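Local atomic coordinates of putative epoxide hydrolase protein (Klebsiella pneumoniae subsp. pneumoniae, PDB entry 5BOV), a protein that probably works as an alpha/beta-fold hydrolase, perhaps opening epoxides or cleaving monoacylglycerol esters, with its natural substrate not yet established. Residues P80-P85 / K225-Y230; F109-R114 / A211-N216. All coordinates share one frame; numbering follows the deposited sequence.

Contact 1: P80-P85 / K225-Y230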
ATOM      1  N   PRO A  80      -3.901 -18.871   7.039  1.00 17.47           N
ATOM      2  CA  PRO A  80      -4.657 -17.821   7.625  1.00 17.18           C
ATOM      3  C   PRO A  80      -4.715 -16.591   6.695  1.00 15.53           C
ATOM      4  O   PRO A  80      -3.725 -16.202   6.095  1.00 14.35           O
ATOM      5  CB  PRO A  80      -3.864 -17.472   8.907  1.00 17.84           C
ATOM      6  CG  PRO A  80      -3.221 -18.749   9.324  1.00 18.52           C
ATOM      7  CD  PRO A  80      -2.863 -19.376   7.956  1.00 18.70           C
ATOM      8  N   ARG A  81      -5.916 -16.038   6.601  1.00 15.24           N
ATOM      9  CA  ARG A  81      -6.155 -14.789   5.823  1.00 14.70           C
ATOM     10  C   ARG A  81      -5.722 -13.599   6.717  1.00 14.53           C
ATOM     11  O   ARG A  81      -6.509 -12.900   7.345  1.00 15.45           O
ATOM     12  CB  ARG A  81      -7.581 -14.673   5.351  1.00 14.95           C
ATOM     13  CG  ARG A  81      -7.817 -15.339   3.996  1.00 15.26           C
ATOM     14  CD  ARG A  81      -7.390 -16.796   3.949  1.00 16.06           C
ATOM     15  NE  ARG A  81      -7.802 -17.333   2.674  1.00 15.64           N
ATOM     16  CZ  ARG A  81      -7.338 -18.439   2.123  1.00 16.30           C
ATOM     17  NH1 ARG A  81      -6.448 -19.168   2.738  1.00 16.66           N
ATOM     18  NH2 ARG A  81      -7.816 -18.859   0.915  1.00 16.81           N
ATOM     19  N   ASN A  82      -4.403 -13.452   6.805  1.00 14.11           N
ATOM     20  CA  ASN A  82      -3.749 -12.596   7.798  1.00 14.18           C
ATOM     21  C   ASN A  82      -3.354 -11.273   7.162  1.00 13.60           C
ATOM     22  O   ASN A  82      -2.561 -11.252   6.200  1.00 13.49           O
ATOM     23  CB  ASN A  82      -2.543 -13.370   8.338  1.00 14.53           C
ATOM     24  CG  ASN A  82      -1.704 -12.582   9.352  1.00 14.89           C
ATOM     25  OD1 ASN A  82      -2.085 -11.518   9.837  1.00 13.74           O
ATOM     26  ND2 ASN A  82      -0.558 -13.122   9.648  1.00 15.55           N
ATOM     27  N   GLY A  83      -3.892 -10.173   7.738  1.00 12.94           N
ATOM     28  CA  GLY A  83      -3.526  -8.810   7.330  1.00 12.36           C
ATOM     29  C   GLY A  83      -2.490  -8.086   8.174  1.00 11.71           C
ATOM     30  O   GLY A  83      -2.313  -6.858   8.033  1.00 10.99           O
ATOM     31  N   GLN A  84      -1.655  -8.806   8.921  1.00 11.48           N
ATOM     32  CA  GLN A  84      -0.655  -8.073   9.726  1.00 11.98           C
ATOM     33  C   GLN A  84       0.435  -7.475   8.820  1.00 11.38           C
ATOM     34  O   GLN A  84       0.694  -7.995   7.697  1.00 11.45           O
ATOM     35  CB  GLN A  84       0.017  -9.000  10.737  1.00 12.88           C
ATOM     36  CG  GLN A  84       1.009  -9.994  10.216  1.00 13.40           C
ATOM     37  CD  GLN A  84       1.547 -10.871  11.329  1.00 14.58           C
ATOM     38  OE1 GLN A  84       1.130 -12.046  11.507  1.00 14.49           O
ATOM     39  NE2 GLN A  84       2.497 -10.321  12.098  1.00 14.62           N
ATOM     40  N   PRO A  85       1.073  -6.412   9.246  1.00 11.41           N
ATOM     41  CA  PRO A  85       1.892  -5.644   8.309  1.00 11.45           C
ATOM     42  C   PRO A  85       3.043  -6.411   7.703  1.00 11.30           C
ATOM     43  O   PRO A  85       3.301  -6.303   6.465  1.00 11.04           O
ATOM     44  CB  PRO A  85       2.387  -4.446   9.145  1.00 11.23           C
ATOM     45  CG  PRO A  85       1.321  -4.261  10.204  1.00 12.03           C
ATOM     46  CD  PRO A  85       0.908  -5.676  10.516  1.00 11.76           C
ATOM     47  N   LYS A 225      -3.638 -11.785  17.345  1.00 23.09           N
ATOM     48  CA  LYS A 225      -2.270 -12.177  17.465  1.00 26.23           C
ATOM     49  C   LYS A 225      -1.792 -12.525  16.092  1.00 25.85           C
ATOM     50  O   LYS A 225      -2.483 -13.191  15.321  1.00 28.07           O
ATOM     51  CB  LYS A 225      -2.234 -13.437  18.348  1.00 29.71           C
ATOM     52  CG  LYS A 225      -0.878 -13.721  18.924  1.00 34.24           C
ATOM     53  CD  LYS A 225      -0.869 -14.959  19.832  1.00 39.88           C
ATOM     54  CE  LYS A 225       0.275 -14.877  20.903  1.00 42.79           C
ATOM     55  NZ  LYS A 225       0.864 -16.208  21.288  1.00 45.62           N
ATOM     56  N   GLY A 226      -0.631 -12.106  15.697  1.00 25.00           N
ATOM     57  CA  GLY A 226      -0.206 -12.484  14.361  1.00 23.91           C
ATOM     58  C   GLY A 226       0.254 -13.926  14.339  1.00 24.27           C
ATOM     59  O   GLY A 226       0.118 -14.645  15.339  1.00 25.28           O
ATOM     60  N   GLU A 227       0.797 -14.346  13.211  1.00 20.77           N
ATOM     61  CA  GLU A 227       1.361 -15.694  13.074  1.00 20.71           C
ATOM     62  C   GLU A 227       2.768 -15.727  13.605  1.00 19.69           C
ATOM     63  O   GLU A 227       3.562 -14.806  13.434  1.00 19.15           O
ATOM     64  CB  GLU A 227       1.352 -16.117  11.588  1.00 20.86           C
ATOM     65  CG  GLU A 227      -0.023 -16.352  11.051  1.00 21.57           C
ATOM     66  CD  GLU A 227       0.048 -16.713   9.580  1.00 22.39           C
ATOM     67  OE1 GLU A 227       0.325 -17.895   9.209  1.00 24.54           O
ATOM     68  OE2 GLU A 227      -0.153 -15.814   8.743  1.00 20.80           O
ATOM     69  N   ALA A 228       3.138 -16.901  14.096  1.00 20.47           N
ATOM     70  CA  ALA A 228       4.445 -17.109  14.658  1.00 20.33           C
ATOM     71  C   ALA A 228       5.586 -16.831  13.703  1.00 19.59           C
ATOM     72  O   ALA A 228       6.622 -16.246  14.086  1.00 19.32           O
ATOM     73  CB  ALA A 228       4.529 -18.533  15.223  1.00 21.18           C
ATOM     74  N   LYS A 229       5.414 -17.180  12.439  1.00 19.60           N
ATOM     75  CA  LYS A 229       6.482 -16.948  11.481  1.00 19.14           C
ATOM     76  C   LYS A 229       6.771 -15.468  11.137  1.00 17.81           C
ATOM     77  O   LYS A 229       7.788 -15.173  10.515  1.00 17.30           O
ATOM     78  CB  LYS A 229       6.247 -17.734  10.172  1.00 20.57           C
ATOM     79  CG  LYS A 229       5.053 -17.324   9.348  1.00 20.71           C
ATOM     80  CD  LYS A 229       4.928 -18.286   8.184  1.00 22.77           C
ATOM     81  CE  LYS A 229       3.926 -17.840   7.186  1.00 23.04           C
ATOM     82  NZ  LYS A 229       3.765 -18.937   6.163  1.00 23.73           N
ATOM     83  N   TYR A 230       5.851 -14.570  11.545  1.00 16.88           N
ATOM     84  CA  TYR A 230       6.070 -13.157  11.349  1.00 16.15           C
ATOM     85  C   TYR A 230       6.437 -12.431  12.642  1.00 17.17           C
ATOM     86  O   TYR A 230       6.665 -11.216  12.613  1.00 16.09           O
ATOM     87  CB  TYR A 230       4.834 -12.541  10.728  1.00 15.53           C
ATOM     88  CG  TYR A 230       4.496 -13.154   9.362  1.00 15.00           C
ATOM     89  CD1 TYR A 230       5.419 -13.163   8.358  1.00 15.24           C
ATOM     90  CD2 TYR A 230       3.223 -13.622   9.094  1.00 14.78           C
ATOM     91  CE1 TYR A 230       5.100 -13.696   7.064  1.00 15.12           C
ATOM     92  CE2 TYR A 230       2.905 -14.159   7.837  1.00 15.06           C
ATOM     93  CZ  TYR A 230       3.864 -14.205   6.850  1.00 14.82           C
ATOM     94  OH  TYR A 230       3.565 -14.748   5.590  1.00 16.01           O
TER
HETATM   95  O   HOH W   1      -0.955 -15.666   6.257  1.00 18.22           O
HETATM   96  O   HOH W   2       3.413 -11.981  14.239  1.00 19.23           O
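An Asx turn at Asn-82, in the loop leading into helix 85-98, meets Gly-226, Glu-227 and Tyr-230 of the loop before helix 231-238. Within the turn, Asn-82 OD1 accepts from Gln-84 N at 2.9 Å, the donor standing above the carbonyl plane. Asparagine suits this place because its amide also donates: ND2 gives one bond to Gln-84 OE1 (2.7 Å) and another to Glu-227 OE2 (2.9 Å). Both acceptors lie close to the amide plane, and the carboxylate is approached on its anti lone pair. Asn-82 CG lies anti to the backbone N (chi1 177°), on a CB that points toward the other loop; chi2 (11°) then sets the turn of the amide.

Gln-84 OE1 is gripped twice, since Glu-227 N also donates to it at 2.9 Å. The same oxygen sits 3.2 Å from Gly-226 CA, where a CB would clash. Gln-84 NE2 packs 3.5 Å from Tyr-230 CB, and its hydrogens go to Glu-234 and to a water that donates to Glu-227 O. A second water, donating to Pro-80 O and Glu-227 OE2, gives the carboxylate another donor, while Pro-80 CG rests 3.6 Å from Glu-227 OE1. The result is a side-chain amide network joining two connecting loops of an alpha/beta hydrolase, built on an Asx turn with Gln-84 at the N-cap position of helix 85-98.

Contact 2: F109-R114 / A211-N216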
ATOM      1  N   PHE A 109       1.184   3.952  -1.262  1.00  7.66           N
ATOM      2  CA  PHE A 109       0.336   4.750  -0.363  1.00  7.65           C
ATOM      3  C   PHE A 109      -0.499   3.811   0.513  1.00  8.42           C
ATOM      4  O   PHE A 109      -0.771   2.694   0.144  1.00  8.86           O
ATOM      5  CB  PHE A 109      -0.557   5.786  -1.144  1.00  7.85           C
ATOM      6  CG  PHE A 109      -1.654   5.120  -1.969  1.00  7.65           C
ATOM      7  CD1 PHE A 109      -1.335   4.472  -3.188  1.00  7.91           C
ATOM      8  CD2 PHE A 109      -2.971   5.075  -1.514  1.00  7.92           C
ATOM      9  CE1 PHE A 109      -2.343   3.852  -3.903  1.00  7.74           C
ATOM     10  CE2 PHE A 109      -4.002   4.475  -2.259  1.00  7.80           C
ATOM     11  CZ  PHE A 109      -3.673   3.871  -3.460  1.00  7.66           C
ATOM     12  N   ASP A 110      -0.854   4.292   1.715  1.00  8.82           N
ATOM     13  CA  ASP A 110      -1.676   3.574   2.668  1.00  9.42           C
ATOM     14  C   ASP A 110      -1.054   2.202   2.936  1.00  8.81           C
ATOM     15  O   ASP A 110       0.155   2.172   3.211  1.00  8.54           O
ATOM     16  CB  ASP A 110      -3.167   3.580   2.196  1.00 10.28           C
ATOM     17  CG  ASP A 110      -4.052   2.958   3.167  1.00 11.66           C
ATOM     18  OD1 ASP A 110      -4.216   3.508   4.338  1.00 16.48           O
ATOM     19  OD2 ASP A 110      -4.542   1.857   2.969  1.00 10.22           O
ATOM     20  N   TRP A 111      -1.761   1.082   2.851  1.00  8.03           N
ATOM     21  CA  TRP A 111      -1.116  -0.228   3.128  1.00  7.97           C
ATOM     22  C   TRP A 111       0.140  -0.412   2.273  1.00  8.05           C
ATOM     23  O   TRP A 111       1.083  -1.066   2.694  1.00  7.89           O
ATOM     24  CB  TRP A 111      -2.028  -1.378   2.810  1.00  8.08           C
ATOM     25  CG  TRP A 111      -3.261  -1.550   3.669  1.00  8.15           C
ATOM     26  CD1 TRP A 111      -3.778  -0.708   4.567  1.00  8.46           C
ATOM     27  CD2 TRP A 111      -4.129  -2.688   3.634  1.00  8.59           C
ATOM     28  NE1 TRP A 111      -4.971  -1.236   5.098  1.00  8.41           N
ATOM     29  CE2 TRP A 111      -5.185  -2.452   4.554  1.00  8.55           C
ATOM     30  CE3 TRP A 111      -4.143  -3.863   2.893  1.00  8.76           C
ATOM     31  CZ2 TRP A 111      -6.247  -3.375   4.732  1.00  9.06           C
ATOM     32  CZ3 TRP A 111      -5.152  -4.803   3.119  1.00  9.13           C
ATOM     33  CH2 TRP A 111      -6.191  -4.535   4.004  1.00  9.25           C
ATOM     34  N   GLY A 112       0.120   0.080   1.030  1.00  7.52           N
ATOM     35  CA  GLY A 112       1.256  -0.066   0.194  1.00  7.86           C
ATOM     36  C   GLY A 112       2.500   0.718   0.640  1.00  8.02           C
ATOM     37  O   GLY A 112       3.621   0.284   0.433  1.00  8.29           O
ATOM     38  N   ALA A 113       2.276   1.887   1.211  1.00  8.02           N
ATOM     39  CA  ALA A 113       3.350   2.678   1.791  1.00  8.21           C
ATOM     40  C   ALA A 113       3.909   1.971   3.002  1.00  8.25           C
ATOM     41  O   ALA A 113       5.118   1.870   3.197  1.00  8.34           O
ATOM     42  CB  ALA A 113       2.943   4.081   2.162  1.00  8.12           C
ATOM     43  N   ARG A 114       3.014   1.503   3.902  1.00  7.89           N
ATOM     44  CA  ARG A 114       3.454   0.718   5.050  1.00  8.05           C
ATOM     45  C   ARG A 114       4.269  -0.485   4.640  1.00  7.72           C
ATOM     46  O   ARG A 114       5.358  -0.728   5.156  1.00  8.01           O
ATOM     47  CB  ARG A 114       2.265   0.280   5.833  1.00  8.35           C
ATOM     48  CG  ARG A 114       2.577  -0.472   7.076  1.00  9.21           C
ATOM     49  CD  ARG A 114       1.299  -1.021   7.720  1.00 10.46           C
ATOM     50  NE  ARG A 114       0.762  -2.088   6.905  1.00 10.54           N
ATOM     51  CZ  ARG A 114      -0.480  -2.536   6.927  1.00 12.56           C
ATOM     52  NH1 ARG A 114      -1.402  -1.987   7.696  1.00 13.84           N
ATOM     53  NH2 ARG A 114      -0.795  -3.604   6.172  1.00 12.87           N
ATOM     54  N   ALA A 211     -11.862 -10.723   4.792  1.00 10.90           N
ATOM     55  CA  ALA A 211     -11.091 -11.306   5.857  1.00 10.92           C
ATOM     56  C   ALA A 211      -9.783 -10.525   6.052  1.00 10.51           C
ATOM     57  O   ALA A 211      -9.357 -10.260   7.184  1.00 10.80           O
ATOM     58  CB  ALA A 211     -10.807 -12.767   5.595  1.00 11.83           C
ATOM     59  N   ILE A 212      -9.113 -10.169   4.951  1.00  9.99           N
ATOM     60  CA  ILE A 212      -7.828  -9.447   5.026  1.00  9.88           C
ATOM     61  C   ILE A 212      -8.046  -8.060   5.617  1.00  9.80           C
ATOM     62  O   ILE A 212      -7.225  -7.589   6.456  1.00  9.46           O
ATOM     63  CB  ILE A 212      -7.134  -9.372   3.654  1.00 10.33           C
ATOM     64  CG1 ILE A 212      -6.734 -10.766   3.199  1.00 10.56           C
ATOM     65  CG2 ILE A 212      -5.904  -8.460   3.695  1.00 10.27           C
ATOM     66  CD1 ILE A 212      -5.746 -11.491   4.075  1.00 11.21           C
ATOM     67  N   THR A 213      -9.105  -7.376   5.186  1.00  9.68           N
ATOM     68  CA  THR A 213      -9.405  -6.060   5.690  1.00  9.66           C
ATOM     69  C   THR A 213      -9.616  -6.116   7.217  1.00 10.36           C
ATOM     70  O   THR A 213      -9.027  -5.320   7.992  1.00  9.83           O
ATOM     71  CB  THR A 213     -10.648  -5.508   5.035  1.00  9.84           C
ATOM     72  OG1 THR A 213     -10.397  -5.320   3.631  1.00  9.69           O
ATOM     73  CG2 THR A 213     -11.067  -4.143   5.609  1.00  9.84           C
ATOM     74  N   ILE A 214     -10.491  -7.008   7.657  1.00 11.50           N
ATOM     75  CA  ILE A 214     -10.828  -7.069   9.103  1.00 12.25           C
ATOM     76  C   ILE A 214      -9.582  -7.449   9.913  1.00 12.10           C
ATOM     77  O   ILE A 214      -9.321  -6.881  10.997  1.00 12.00           O
ATOM     78  CB  ILE A 214     -11.959  -8.088   9.323  1.00 13.92           C
ATOM     79  CG1 ILE A 214     -13.229  -7.650   8.623  1.00 15.05           C
ATOM     80  CG2 ILE A 214     -12.222  -8.369  10.796  1.00 15.66           C
ATOM     81  CD1 ILE A 214     -13.714  -6.274   8.846  1.00 15.31           C
ATOM     82  N   SER A 215      -8.831  -8.419   9.403  1.00 12.11           N
ATOM     83  CA  SER A 215      -7.595  -8.823  10.037  1.00 12.12           C
ATOM     84  C   SER A 215      -6.606  -7.640  10.146  1.00 11.57           C
ATOM     85  O   SER A 215      -5.974  -7.432  11.195  1.00 11.87           O
ATOM     86  CB  SER A 215      -6.926  -9.984   9.323  1.00 12.30           C
ATOM     87  OG  SER A 215      -5.656 -10.309   9.893  1.00 12.38           O
ATOM     88  N   ASN A 216      -6.385  -6.928   9.048  1.00 11.10           N
ATOM     89  CA  ASN A 216      -5.498  -5.757   9.065  1.00 10.94           C
ATOM     90  C   ASN A 216      -5.826  -4.797  10.214  1.00 10.88           C
ATOM     91  O   ASN A 216      -4.917  -4.417  10.971  1.00 10.74           O
ATOM     92  CB  ASN A 216      -5.533  -5.030   7.706  1.00 10.77           C
ATOM     93  CG  ASN A 216      -4.690  -3.785   7.699  1.00 10.73           C
ATOM     94  OD1 ASN A 216      -3.520  -3.809   7.324  1.00 11.36           O
ATOM     95  ND2 ASN A 216      -5.286  -2.658   8.082  1.00 10.54           N
TER
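Asn-216 CG lies anti to its backbone N (chi1 177°), Arg-114 CG is equally anti (chi1 -177°), and the Arg-114 chain turns at chi3 (70°), which places NE; amide and guanidinium reach toward each other, tip to tip, between helices 209-220 and 111-122. Arg-114 grips a single atom end-on: NH1 donates to Asn-216 OD1 at 2.8 Å, on a lone pair, and NH2 donates to the same OD1 at 3.0 Å, nearly in line with the C=O bond. The two flat groups are almost coplanar.

The amide stacks on one face of the broad Trp-111 indole, with Arg-114 NH2 over the same face toward the rim; Asn-216 CG is 3.4 Å from Trp-111 CZ2. Asn-216 ND2 and Trp-111 NE1 are both donors and do not bond; NE1 has its partner in Tyr-217 OH. At the far end of the indole, Ile-212 CG2 packs 3.8 Å from Trp-111 CZ3, while Thr-213 CA meets the edge at CH2. Asparagine fits because it is flat enough to stack and carries a neutral acceptor. That oxygen takes two N-H groups in a buried setting, and the nearby positive charge would probably polarise its C=O and may favour the paired bonds.

Overall arrangement
Contact 1 and contact 2 have centres about 12 Å apart, and contact 2 is nested along the chain inside the loop that contact 1 closes: 80-85, 109-114, 211-216, then 225-230. Contact 2 is buried, about 7 Å from the centre of the chain; contact 1 lies about 17 Å out, between two connecting loops. They touch directly, Gly-83 N probably bonding to Ser-215 OG at 2.8 Å. Helix 209-220 thus packs against both the turn of contact 1 and helix 111-122, which follows strand 104-108 of the central sheet. Asp-110 and Gly-112, in contact 2, fit a nucleophile-elbow pattern, unconfirmed here, which would put that contact beside the probable active site.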